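Side-chain contacts in putative PLP-dependent aminotransferase (Bacillus cereus ATCC 10987, PDB 3JU7), which probably acts as a pyridoxal-phosphate-dependent transaminase of the DegT/DnrJ/EryC1 family: residues V59-A62 / T63-L66; S85-F88 / P89-L93; F319-C323 / H324-L328. All coordinates share one frame; numbering follows the deposited sequence.

How the contacts relate
Three local contacts in a putative PLP-dependent aminotransferase of the DegT/DnrJ/EryC1 family illustrate how turns and helix starts fit together. In chain order, contact 1 joins the end of strand 55-59 to helix 62-73 and meets the cofactor, contact 2 leads from strand 80-84 into helix 90-97, and contact 3 lies much later, in the loop between helices 301-309 and 338-346. Contacts 1 and 2 have centres about 14 Å apart and meet where Thr-63 packs on Ala-90. Contacts 2 and 3 are closer, at about 9 Å between centres, and are joined through Ser-85. Contacts 1 and 3 do not touch. All three lie at the subunit interface.

Contact 1: V59-A62 / T63-L66; sequences VANA and TLGL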
ATOM      1  N   VAL A  59      -0.223  -2.665   8.765  1.00 23.13           N
ATOM      2  CA  VAL A  59      -0.602  -2.074   7.476  1.00 21.45           C
ATOM      3  C   VAL A  59       0.552  -2.313   6.504  1.00 22.89           C
ATOM      4  O   VAL A  59       1.640  -2.678   6.932  1.00 22.10           O
ATOM      5  CB  VAL A  59      -0.926  -0.584   7.577  1.00 21.91           C
ATOM      6  CG1 VAL A  59      -2.206  -0.394   8.390  1.00 20.79           C
ATOM      7  CG2 VAL A  59       0.253   0.191   8.184  1.00 21.61           C
ATOM      8  N   ALA A  60       0.335  -2.095   5.205  1.00 23.31           N
ATOM      9  CA  ALA A  60       1.335  -2.483   4.217  1.00 23.31           C
ATOM     10  C   ALA A  60       2.543  -1.566   4.255  1.00 22.52           C
ATOM     11  O   ALA A  60       3.646  -1.974   3.907  1.00 24.13           O
ATOM     12  CB  ALA A  60       0.733  -2.555   2.842  1.00 20.91           C
ATOM     13  N   ASN A  61       2.315  -0.320   4.667  1.00 22.97           N
ATOM     14  CA  ASN A  61       3.360   0.647   4.959  1.00 22.62           C
ATOM     15  C   ASN A  61       2.756   1.806   5.796  1.00 22.37           C
ATOM     16  O   ASN A  61       1.518   1.987   5.844  1.00 23.42           O
ATOM     17  CB  ASN A  61       4.082   1.116   3.660  1.00 21.86           C
ATOM     18  CG  ASN A  61       3.201   1.936   2.750  1.00 27.60           C
ATOM     19  OD1 ASN A  61       2.657   2.977   3.168  1.00 23.64           O
ATOM     20  ND2 ASN A  61       3.107   1.528   1.472  1.00 19.34           N
ATOM     21  N   ALA A  62       3.612   2.557   6.474  1.00 23.00           N
ATOM     22  CA  ALA A  62       3.169   3.649   7.394  1.00 23.76           C
ATOM     23  C   ALA A  62       2.485   4.768   6.647  1.00 23.51           C
ATOM     24  O   ALA A  62       1.631   5.437   7.210  1.00 23.24           O
ATOM     25  CB  ALA A  62       4.347   4.231   8.186  1.00 21.39           C
ATOM     26  N   THR A  63       2.865   4.993   5.388  1.00 23.13           N
ATOM     27  CA  THR A  63       2.215   6.057   4.630  1.00 23.78           C
ATOM     28  C   THR A  63       0.736   5.766   4.480  1.00 24.04           C
ATOM     29  O   THR A  63      -0.112   6.624   4.762  1.00 23.81           O
ATOM     30  CB  THR A  63       2.883   6.313   3.292  1.00 22.55           C
ATOM     31  OG1 THR A  63       4.268   6.542   3.551  1.00 20.85           O
ATOM     32  CG2 THR A  63       2.223   7.539   2.610  1.00 18.98           C
ATOM     33  N   LEU A  64       0.435   4.524   4.125  1.00 25.97           N
ATOM     34  CA  LEU A  64      -0.964   4.067   4.008  1.00 27.01           C
ATOM     35  C   LEU A  64      -1.672   4.031   5.372  1.00 24.79           C
ATOM     36  O   LEU A  64      -2.864   4.294   5.478  1.00 24.70           O
ATOM     37  CB  LEU A  64      -1.019   2.685   3.398  1.00 24.67           C
ATOM     38  CG  LEU A  64      -0.445   2.587   1.987  1.00 26.86           C
ATOM     39  CD1 LEU A  64      -0.250   1.098   1.685  1.00 22.31           C
ATOM     40  CD2 LEU A  64      -1.334   3.316   0.953  1.00 23.53           C
ATOM     41  N   GLY A  65      -0.936   3.728   6.416  1.00 24.21           N
ATOM     42  CA  GLY A  65      -1.512   3.789   7.748  1.00 24.00           C
ATOM     43  C   GLY A  65      -1.884   5.231   8.087  1.00 24.01           C
ATOM     44  O   GLY A  65      -2.943   5.498   8.669  1.00 25.01           O
ATOM     45  N   LEU A  66      -1.009   6.175   7.742  1.00 24.35           N
ATOM     46  CA  LEU A  66      -1.302   7.571   7.992  1.00 23.03           C
ATOM     47  C   LEU A  66      -2.602   7.913   7.289  1.00 20.74           C
ATOM     48  O   LEU A  66      -3.525   8.507   7.915  1.00 19.41           O
ATOM     49  CB  LEU A  66      -0.146   8.511   7.568  1.00 25.05           C
ATOM     50  CG  LEU A  66       0.946   8.691   8.628  1.00 29.53           C
ATOM     51  CD1 LEU A  66       2.234   9.249   8.026  1.00 26.50           C
ATOM     52  CD2 LEU A  66       0.446   9.600   9.747  1.00 24.39           C
TER
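The side-chain oxygen of Asn-61 meets the backbone of Leu-64 three residues on: OD1 accepts from Leu-64 N at 2.9 Å, a nearly straight bond with an N-H...O angle of 164°, the donor tilted 25° from the amide's carbonyl plane. CG of Asn-61 lies between its own backbone N and carbonyl carbon (chi1 68°), and this folds the amide back over the first turn. The Leu-64 side chain crosses that amide obliquely, with CD1 3.4 Å from Asn-61 ND2. The same methyl, Leu-64 CD1, lies 4.0 Å from Ala-60 CB. Asn-61 is thus the N-cap of helix 62-73, which follows strand 55-59. Its backbone O takes Gly-65 N at 3.1 Å, and Leu-66 N reaches Ala-62 O at 2.8 Å, the first i to i+4 bonds of the helix. Beside Gly-65, CG2 of Val-59 comes within 4.0 Å of the glycine CA. Farther out, Ala-62 N and Thr-63 OG1 are both hydrogen-bonded to the phosphate of the pyridoxal-phosphate lysine at position 191, placing the start of this helix, whose dipole would probably favour the anion, at the cofactor. The other half of the capping amide is also held: Asn-61 ND2 binds Asn-232 O of the second subunit, while Leu-64 packs against Leu-64 of that subunit.

Contact 2: S85-F88 / P89-L93; sequences SFTF and PATPL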
ATOM      1  N   SER A  85       6.230  21.351   9.512  1.00 21.19           N
ATOM      2  CA  SER A  85       6.915  21.302   8.218  1.00 20.36           C
ATOM      3  C   SER A  85       8.127  20.376   8.348  1.00 21.31           C
ATOM      4  O   SER A  85       8.485  19.622   7.419  1.00 20.59           O
ATOM      5  CB  SER A  85       7.387  22.703   7.815  1.00 21.41           C
ATOM      6  OG  SER A  85       8.213  22.666   6.667  1.00 19.64           O
ATOM      7  N   PHE A  86       8.739  20.406   9.526  1.00 21.68           N
ATOM      8  CA  PHE A  86       9.943  19.622   9.781  1.00 21.66           C
ATOM      9  C   PHE A  86       9.553  18.161  10.003  1.00 22.67           C
ATOM     10  O   PHE A  86       9.474  17.681  11.131  1.00 22.92           O
ATOM     11  CB  PHE A  86      10.701  20.217  10.972  1.00 20.85           C
ATOM     12  CG  PHE A  86      12.074  19.636  11.189  1.00 20.51           C
ATOM     13  CD1 PHE A  86      13.158  20.091  10.454  1.00 18.56           C
ATOM     14  CD2 PHE A  86      12.291  18.675  12.173  1.00 22.22           C
ATOM     15  CE1 PHE A  86      14.434  19.578  10.660  1.00 18.40           C
ATOM     16  CE2 PHE A  86      13.580  18.160  12.406  1.00 27.13           C
ATOM     17  CZ  PHE A  86      14.652  18.611  11.634  1.00 17.30           C
ATOM     18  N   THR A  87       9.288  17.470   8.901  1.00 22.55           N
ATOM     19  CA  THR A  87       8.887  16.062   8.930  1.00 22.58           C
ATOM     20  C   THR A  87       9.206  15.458   7.562  1.00 22.23           C
ATOM     21  O   THR A  87       9.603  16.166   6.650  1.00 21.17           O
ATOM     22  CB  THR A  87       7.376  15.889   9.264  1.00 24.42           C
ATOM     23  OG1 THR A  87       7.065  14.498   9.443  1.00 21.42           O
ATOM     24  CG2 THR A  87       6.493  16.492   8.131  1.00 19.87           C
ATOM     25  N   PHE A  88       9.055  14.143   7.433  1.00 23.52           N
ATOM     26  CA  PHE A  88       9.263  13.464   6.170  1.00 22.62           C
ATOM     27  C   PHE A  88       8.030  13.751   5.281  1.00 23.03           C
ATOM     28  O   PHE A  88       6.941  13.933   5.789  1.00 22.09           O
ATOM     29  CB  PHE A  88       9.441  11.981   6.413  1.00 22.33           C
ATOM     30  CG  PHE A  88       9.823  11.183   5.174  1.00 26.65           C
ATOM     31  CD1 PHE A  88      11.064  11.349   4.589  1.00 20.55           C
ATOM     32  CD2 PHE A  88       8.994  10.190   4.685  1.00 25.63           C
ATOM     33  CE1 PHE A  88      11.426  10.634   3.480  1.00 28.36           C
ATOM     34  CE2 PHE A  88       9.367   9.460   3.592  1.00 34.15           C
ATOM     35  CZ  PHE A  88      10.600   9.689   2.984  1.00 28.54           C
ATOM     36  N   PRO A  89       8.212  13.827   3.947  1.00 24.23           N
ATOM     37  CA  PRO A  89       7.052  14.200   3.115  1.00 23.72           C
ATOM     38  C   PRO A  89       5.846  13.257   3.136  1.00 22.39           C
ATOM     39  O   PRO A  89       4.769  13.678   2.755  1.00 22.48           O
ATOM     40  CB  PRO A  89       7.660  14.324   1.716  1.00 25.17           C
ATOM     41  CG  PRO A  89       9.070  14.808   1.967  1.00 20.61           C
ATOM     42  CD  PRO A  89       9.483  14.029   3.222  1.00 24.69           C
ATOM     43  N   ALA A  90       6.017  12.017   3.579  1.00 19.23           N
ATOM     44  CA  ALA A  90       4.891  11.117   3.764  1.00 21.23           C
ATOM     45  C   ALA A  90       3.747  11.782   4.579  1.00 23.26           C
ATOM     46  O   ALA A  90       2.539  11.545   4.282  1.00 22.65           O
ATOM     47  CB  ALA A  90       5.368   9.781   4.423  1.00 18.32           C
ATOM     48  N   THR A  91       4.082  12.658   5.551  1.00 22.75           N
ATOM     49  CA  THR A  91       3.043  13.205   6.445  1.00 21.25           C
ATOM     50  C   THR A  91       2.124  14.162   5.715  1.00 23.00           C
ATOM     51  O   THR A  91       0.913  13.975   5.740  1.00 21.42           O
ATOM     52  CB  THR A  91       3.613  13.890   7.715  1.00 23.72           C
ATOM     53  OG1 THR A  91       4.654  13.076   8.261  1.00 22.35           O
ATOM     54  CG2 THR A  91       2.499  14.112   8.767  1.00 10.95           C
ATOM     55  N   PRO A  92       2.668  15.211   5.064  1.00 20.40           N
ATOM     56  CA  PRO A  92       1.687  16.037   4.336  1.00 20.92           C
ATOM     57  C   PRO A  92       1.021  15.314   3.136  1.00 22.62           C
ATOM     58  O   PRO A  92      -0.149  15.572   2.813  1.00 22.92           O
ATOM     59  CB  PRO A  92       2.509  17.262   3.877  1.00 19.73           C
ATOM     60  CG  PRO A  92       3.978  16.809   3.918  1.00 20.22           C
ATOM     61  CD  PRO A  92       4.012  15.793   5.048  1.00 22.33           C
ATOM     62  N   LEU A  93       1.756  14.437   2.459  1.00 21.32           N
ATOM     63  CA  LEU A  93       1.157  13.668   1.355  1.00 20.87           C
ATOM     64  C   LEU A  93      -0.033  12.868   1.835  1.00 20.92           C
ATOM     65  O   LEU A  93      -1.074  12.810   1.159  1.00 19.21           O
ATOM     66  CB  LEU A  93       2.177  12.741   0.708  1.00 18.14           C
ATOM     67  CG  LEU A  93       3.263  13.474  -0.085  1.00 23.47           C
ATOM     68  CD1 LEU A  93       4.344  12.484  -0.423  1.00 15.53           C
ATOM     69  CD2 LEU A  93       2.712  14.270  -1.327  1.00 12.66           C
TER
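Pro-89 lies across the ring of Phe-88 at about a right angle, its CD over one face and 3.8 Å from the ring centroid. The approach is 30° off the ring normal, a CH-pi contact between consecutive residues, and CD comes closest to the CD1 side of the ring, at 3.4 Å from that atom. The other side of the same ring is met differently: Ala-90 CB sits at the edge, near the ring plane, 3.7 Å from Phe-88 CD2. With CG opposite the backbone N (chi1 -173°), the ring stands beside its own carbonyl carbon, which brings the proline CD over the ring face. Here the loop after strand 80-84 turns into helix 90-97, and Phe-88 O receives Thr-91 N at 3.1 Å, with an N-H...O angle of 168°. Pro-92 CD also comes near this oxygen, at 3.5 Å, and its tertiary amide nitrogen carries no hydrogen. The two threonines cross at a slant. Thr-87 OG1 donates to Thr-91 OG1 at 3.0 Å, and Thr-87 CG2 meets Pro-92 CD at 4.0 Å. The stronger partner of Thr-91 OG1 is Asp-161 OD2, outside the contact, so this oxygen is gripped from two residues and links the helix start to strand 159-161. Beyond the aromatic group, Phe-218 of the second subunit sets its ring edge-to-face with Phe-88 and also packs on Ala-90, while Phe-220 of that subunit packs on Pro-89.

Contact 3: F319-C323 / H324-L328; sequences FSPSC and HQQVL
Gln-325 folds back onto Pro-321 and Ser-322 around a short 3-10 turn that lies in the loop between helices 301-309 and 338-346, where a cis peptide bond precedes Pro-321. Its CB rests 3.7 Å from Pro-321 CB and also close to Ser-322 O. The next atom, CG, is anti to the carbonyl carbon (chi1 -57°) and lies over one face of the His-324 ring, 3.4 Å above its plane and offset toward the rim. Beyond it the chain runs extended through CD, carrying the amide alongside the backbone of Ser-322. There OE1 accepts from Ser-322 N at 2.8 Å, the donor tilted 24° from the amide's carbonyl plane, and the same oxygen lies near Pro-321 CA. The side chain thereby closes a ring with the main chain, since Gln-325 N in turn donates to Ser-322 O at 2.8 Å. Gln-326 makes the companion bridge on the proline. Its CG meets Pro-321 CG at 3.6 Å, the two side chains crossing at about a right angle, and its NE2 donates a hydrogen bond to Pro-321 O at 3.0 Å, from above the carbonyl plane; that oxygen lies near the plane of the donor amide. The other end of that amide belongs to the dimer interface: OE1 accepts from Cys-226 N of the second subunit. The His-324 ring lies beside Ser-322, where ND1 bonds to Ser-85 OG, while NE2 makes a weak bond to Asn-341 OD1 of helix 338-346; the two partners would hold the ring's rotation. Within the turn, Gln-326 N donates to Cys-323 O at 2.9 Å, and Ser-322 OG donates to Phe-319 O at 3.2 Å from above its carbonyl plane.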
ATOM      1  N   PHE A 319      15.585  17.426   8.086  1.00 25.63           N
ATOM      2  CA  PHE A 319      14.850  17.698   6.876  1.00 23.56           C
ATOM      3  C   PHE A 319      15.228  19.063   6.348  1.00 24.77           C
ATOM      4  O   PHE A 319      14.798  20.101   6.854  1.00 26.24           O
ATOM      5  CB  PHE A 319      13.372  17.645   7.200  1.00 21.40           C
ATOM      6  CG  PHE A 319      12.967  16.347   7.746  1.00 26.99           C
ATOM      7  CD1 PHE A 319      12.871  15.238   6.911  1.00 25.62           C
ATOM      8  CD2 PHE A 319      12.771  16.190   9.099  1.00 26.16           C
ATOM      9  CE1 PHE A 319      12.552  13.996   7.414  1.00 25.33           C
ATOM     10  CE2 PHE A 319      12.453  14.952   9.607  1.00 26.17           C
ATOM     11  CZ  PHE A 319      12.353  13.854   8.765  1.00 28.41           C
ATOM     12  N   SER A 320      16.038  19.065   5.315  1.00 23.77           N
ATOM     13  CA  SER A 320      16.444  20.307   4.696  1.00 26.20           C
ATOM     14  C   SER A 320      16.661  19.992   3.233  1.00 26.40           C
ATOM     15  O   SER A 320      17.622  19.301   2.927  1.00 26.21           O
ATOM     16  CB  SER A 320      17.738  20.795   5.344  1.00 26.54           C
ATOM     17  OG  SER A 320      18.254  21.895   4.650  1.00 21.78           O
ATOM     18  N   PRO A 321      15.764  20.467   2.335  1.00 27.00           N
ATOM     19  CA  PRO A 321      14.602  21.312   2.615  1.00 25.01           C
ATOM     20  C   PRO A 321      13.566  20.665   3.506  1.00 25.78           C
ATOM     21  O   PRO A 321      13.323  19.457   3.411  1.00 25.16           O
ATOM     22  CB  PRO A 321      13.991  21.518   1.226  1.00 26.96           C
ATOM     23  CG  PRO A 321      14.432  20.294   0.439  1.00 26.08           C
ATOM     24  CD  PRO A 321      15.849  20.166   0.890  1.00 25.42           C
ATOM     25  N   SER A 322      12.957  21.473   4.369  1.00 24.57           N
ATOM     26  CA  SER A 322      11.791  21.029   5.094  1.00 24.82           C
ATOM     27  C   SER A 322      10.618  20.983   4.125  1.00 23.68           C
ATOM     28  O   SER A 322      10.715  21.530   3.006  1.00 23.60           O
ATOM     29  CB  SER A 322      11.479  21.974   6.248  1.00 24.60           C
ATOM     30  OG  SER A 322      11.889  21.398   7.462  1.00 28.88           O
ATOM     31  N   CYS A 323       9.499  20.394   4.563  1.00 20.50           N
ATOM     32  CA  CYS A 323       8.346  20.205   3.677  1.00 22.47           C
ATOM     33  C   CYS A 323       7.918  21.520   3.062  1.00 23.38           C
ATOM     34  O   CYS A 323       7.711  21.571   1.869  1.00 23.31           O
ATOM     35  CB  CYS A 323       7.155  19.512   4.369  1.00 19.95           C
ATOM     36  SG  CYS A 323       7.512  17.773   4.756  1.00 24.86           S
ATOM     37  N   HIS A 324       7.797  22.571   3.875  1.00 22.52           N
ATOM     38  CA  HIS A 324       7.299  23.845   3.398  1.00 22.64           C
ATOM     39  C   HIS A 324       8.233  24.433   2.359  1.00 25.46           C
ATOM     40  O   HIS A 324       7.825  25.299   1.597  1.00 24.57           O
ATOM     41  CB  HIS A 324       7.066  24.844   4.559  1.00 21.72           C
ATOM     42  CG  HIS A 324       8.308  25.518   5.090  1.00 15.43           C
ATOM     43  ND1 HIS A 324       9.149  24.923   6.009  1.00 22.88           N
ATOM     44  CD2 HIS A 324       8.788  26.772   4.910  1.00 17.88           C
ATOM     45  CE1 HIS A 324      10.113  25.762   6.340  1.00 25.31           C
ATOM     46  NE2 HIS A 324       9.932  26.886   5.664  1.00 21.15           N
ATOM     47  N   GLN A 325       9.483  23.965   2.341  1.00 24.96           N
ATOM     48  CA  GLN A 325      10.493  24.418   1.362  1.00 24.42           C
ATOM     49  C   GLN A 325      10.540  23.561   0.077  1.00 25.16           C
ATOM     50  O   GLN A 325      11.143  23.956  -0.914  1.00 23.25           O
ATOM     51  CB  GLN A 325      11.882  24.445   2.030  1.00 21.50           C
ATOM     52  CG  GLN A 325      11.907  25.333   3.288  1.00 22.45           C
ATOM     53  CD  GLN A 325      13.178  25.214   4.074  1.00 22.14           C
ATOM     54  OE1 GLN A 325      13.759  24.126   4.168  1.00 23.87           O
ATOM     55  NE2 GLN A 325      13.632  26.344   4.660  1.00 21.81           N
ATOM     56  N   GLN A 326       9.916  22.392   0.105  1.00 24.81           N
ATOM     57  CA  GLN A 326       9.890  21.501  -1.060  1.00 25.43           C
ATOM     58  C   GLN A 326       8.803  21.898  -2.024  1.00 26.99           C
ATOM     59  O   GLN A 326       7.736  22.392  -1.621  1.00 29.65           O
ATOM     60  CB  GLN A 326       9.697  20.045  -0.644  1.00 24.40           C
ATOM     61  CG  GLN A 326      10.874  19.574   0.102  1.00 24.36           C
ATOM     62  CD  GLN A 326      10.805  18.152   0.540  1.00 26.55           C
ATOM     63  OE1 GLN A 326      10.294  17.283  -0.153  1.00 25.52           O
ATOM     64  NE2 GLN A 326      11.356  17.902   1.698  1.00 22.82           N
ATOM     65  N   VAL A 327       9.086  21.676  -3.305  1.00 25.86           N
ATOM     66  CA  VAL A 327       8.235  22.153  -4.390  1.00 23.38           C
ATOM     67  C   VAL A 327       6.764  21.882  -4.135  1.00 23.67           C
ATOM     68  O   VAL A 327       5.923  22.769  -4.249  1.00 22.09           O
ATOM     69  CB  VAL A 327       8.682  21.532  -5.735  1.00 25.44           C
ATOM     70  CG1 VAL A 327       7.608  21.728  -6.848  1.00 20.47           C
ATOM     71  CG2 VAL A 327      10.043  22.110  -6.133  1.00 20.48           C
ATOM     72  N   LEU A 328       6.410  20.667  -3.747  1.00 23.58           N
ATOM     73  CA  LEU A 328       4.975  20.348  -3.718  1.00 20.33           C
ATOM     74  C   LEU A 328       4.206  21.097  -2.650  1.00 19.65           C
ATOM     75  O   LEU A 328       3.023  21.289  -2.774  1.00 18.35           O
ATOM     76  CB  LEU A 328       4.739  18.856  -3.556  1.00 20.39           C
ATOM     77  CG  LEU A 328       3.379  18.384  -4.042  1.00 17.33           C
ATOM     78  CD1 LEU A 328       3.349  18.349  -5.569  1.00 19.26           C
ATOM     79  CD2 LEU A 328       3.067  16.987  -3.424  1.00 22.55           C
TER